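Long-range contact in type IV pilus biogenesis factor PilY1 (Pseudomonas aeruginosa, PDB 3HX6), which takes part in type IV pilus assembly, twitching motility and host-cell adhesion, and binds calcium, which seems to be needed to regulate pilus retraction: residues 199-204 with 263-268. The protein carries 3 engineered substitutions. Sequence-based numbering, arbitrary orientation.
Sequences TVARLH and GVADYA. With CA (calcium ion), chain C.
H204 reaches across to D266 and V264, bringing residues 199-204 up against the EF-hand-like Dx[DN]xDG calcium loop 258-266. From CB outward, the side chain turns CG anti to the carbonyl carbon (chi1 -79°), and the imidazole then lies with one face over V264, whose CG1 sits 3.6 Å from the ring centroid, a CH-pi contact almost on the ring normal. ND1 is hydrogen-bonded to D298 OD1; CD2 passes A265 O at 3.2 Å. At the tip, NE2 gives a nearly straight hydrogen bond to D266 OD1 (2.7 Å, 170°). D266 OD1 lies in the ring plane, and with ND1 held by D298 the two bonds fix the ring's rotation. That carboxylate grips the calcium ion with both oxygens, and V264 O adds a further bond at 2.4 Å, so H204 is second shell to the metal. D258, N260, D262 and a water complete the site. A265 N donates to R202 O (2.9 Å), and two waters link the backbones, R202 N to G263 O and H204 N to A265 O. L203 CD2 packs on A265 CB at 3.7 Å. The contact joins adjacent four-stranded antiparallel sheets of the beta-propeller: strand 199-202 is outermost in one, and the loop connects strands 251-257 and 267-272 of the next.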
loop_
_atom_site.group_PDB
_atom_site.type_symbol
_atom_site.label_atom_id
_atom_site.label_comp_id
_atom_site.label_asym_id
_atom_site.label_seq_id
_atom_site.Cartn_x
_atom_site.Cartn_y
_atom_site.Cartn_z
ATOM N N THR A 199 -19.143 1.345 16.433
ATOM C CA THR A 199 -18.314 0.317 15.826
ATOM C C THR A 199 -19.311 -0.689 15.270
ATOM O O THR A 199 -20.347 -0.951 15.883
ATOM C CB THR A 199 -17.396 -0.396 16.853
ATOM O OG1 THR A 199 -16.291 0.454 17.189
ATOM C CG2 THR A 199 -16.851 -1.703 16.271
ATOM N N VAL A 200 -19.013 -1.220 14.095
ATOM C CA VAL A 200 -19.871 -2.213 13.475
ATOM C C VAL A 200 -19.103 -3.512 13.594
ATOM O O VAL A 200 -17.984 -3.620 13.099
ATOM C CB VAL A 200 -20.120 -1.894 12.002
ATOM C CG1 VAL A 200 -20.938 -3.014 11.363
ATOM C CG2 VAL A 200 -20.854 -0.563 11.889
ATOM N N ALA A 201 -19.689 -4.501 14.254
ATOM C CA ALA A 201 -18.964 -5.748 14.435
ATOM C C ALA A 201 -19.836 -6.970 14.600
ATOM O O ALA A 201 -21.038 -6.877 14.835
ATOM C CB ALA A 201 -18.027 -5.618 15.635
ATOM N N ARG A 202 -19.199 -8.122 14.465
ATOM C CA ARG A 202 -19.871 -9.397 14.618
ATOM C C ARG A 202 -19.777 -9.762 16.089
ATOM O O ARG A 202 -18.696 -9.699 16.680
ATOM C CB ARG A 202 -19.173 -10.464 13.774
ATOM C CG ARG A 202 -19.754 -11.857 13.938
ATOM C CD ARG A 202 -21.205 -11.915 13.513
ATOM N NE ARG A 202 -21.528 -13.215 12.934
ATOM C CZ ARG A 202 -21.507 -14.364 13.599
ATOM N NH1 ARG A 202 -21.182 -14.390 14.887
ATOM N NH2 ARG A 202 -21.797 -15.493 12.968
ATOM N N LEU A 203 -20.903 -10.137 16.683
ATOM C CA LEU A 203 -20.911 -10.495 18.092
ATOM C C LEU A 203 -21.240 -11.963 18.309
ATOM O O LEU A 203 -21.673 -12.674 17.385
ATOM C CB LEU A 203 -21.910 -9.619 18.864
ATOM C CG LEU A 203 -21.740 -8.102 18.708
ATOM C CD1 LEU A 203 -22.755 -7.373 19.585
ATOM C CD2 LEU A 203 -20.334 -7.699 19.083
ATOM N N HIS A 204 -21.035 -12.409 19.540
ATOM C CA HIS A 204 -21.282 -13.794 19.896
ATOM C C HIS A 204 -22.756 -14.197 19.897
ATOM O O HIS A 204 -23.076 -15.339 20.210
ATOM C CB HIS A 204 -20.636 -14.098 21.253
ATOM C CG HIS A 204 -19.160 -14.339 21.171
ATOM N ND1 HIS A 204 -18.626 -15.500 20.652
ATOM C CD2 HIS A 204 -18.104 -13.555 21.501
ATOM C CE1 HIS A 204 -17.308 -15.422 20.669
ATOM N NE2 HIS A 204 -16.965 -14.251 21.178
ATOM N N GLY A 263 -12.466 -12.480 14.294
ATOM C CA GLY A 263 -13.422 -11.534 13.747
ATOM C C GLY A 263 -14.695 -11.350 14.556
ATOM O O GLY A 263 -15.595 -10.612 14.151
ATOM N N VAL A 264 -14.783 -12.020 15.698
ATOM C CA VAL A 264 -15.955 -11.891 16.553
ATOM C C VAL A 264 -15.544 -11.149 17.815
ATOM O O VAL A 264 -14.660 -11.599 18.535
ATOM C CB VAL A 264 -16.510 -13.263 16.940
ATOM C CG1 VAL A 264 -17.759 -13.098 17.796
ATOM C CG2 VAL A 264 -16.814 -14.056 15.685
ATOM N N ALA A 265 -16.183 -10.012 18.076
ATOM C CA ALA A 265 -15.868 -9.198 19.247
ATOM C C ALA A 265 -16.107 -9.930 20.566
ATOM O O ALA A 265 -17.155 -10.547 20.767
ATOM C CB ALA A 265 -16.680 -7.912 19.212
ATOM N N ASP A 266 -15.136 -9.840 21.472
ATOM C CA ASP A 266 -15.237 -10.503 22.767
ATOM C C ASP A 266 -15.495 -9.547 23.922
ATOM O O ASP A 266 -16.221 -9.887 24.857
ATOM C CB ASP A 266 -13.968 -11.300 23.030
ATOM C CG ASP A 266 -13.654 -12.259 21.906
ATOM O OD1 ASP A 266 -14.527 -13.095 21.584
ATOM O OD2 ASP A 266 -12.543 -12.177 21.348
ATOM N N TYR A 267 -14.895 -8.360 23.854
ATOM C CA TYR A 267 -15.064 -7.331 24.879
ATOM C C TYR A 267 -15.247 -5.986 24.198
ATOM O O TYR A 267 -14.940 -5.825 23.020
ATOM C CB TYR A 267 -13.815 -7.198 25.757
ATOM C CG TYR A 267 -13.381 -8.430 26.513
ATOM C CD1 TYR A 267 -14.088 -8.878 27.627
ATOM C CD2 TYR A 267 -12.226 -9.117 26.141
ATOM C CE1 TYR A 267 -13.652 -9.978 28.356
ATOM C CE2 TYR A 267 -11.781 -10.214 26.861
ATOM C CZ TYR A 267 -12.495 -10.639 27.964
ATOM O OH TYR A 267 -12.045 -11.722 28.669
ATOM N N ALA A 268 -15.717 -5.014 24.965
ATOM C CA ALA A 268 -15.885 -3.661 24.470
ATOM C C ALA A 268 -15.366 -2.779 25.592
ATOM O O ALA A 268 -15.583 -3.074 26.769
ATOM C CB ALA A 268 -17.365 -3.357 24.192
HETATM CA CA CA C . -13.213 -13.359 19.287
HETATM O O HOH W 1 -16.386 -8.182 13.957
HETATM O O HOH W 2 -19.845 -10.654 21.101
HETATM O O HOH W 3 -14.685 -15.255 19.376
#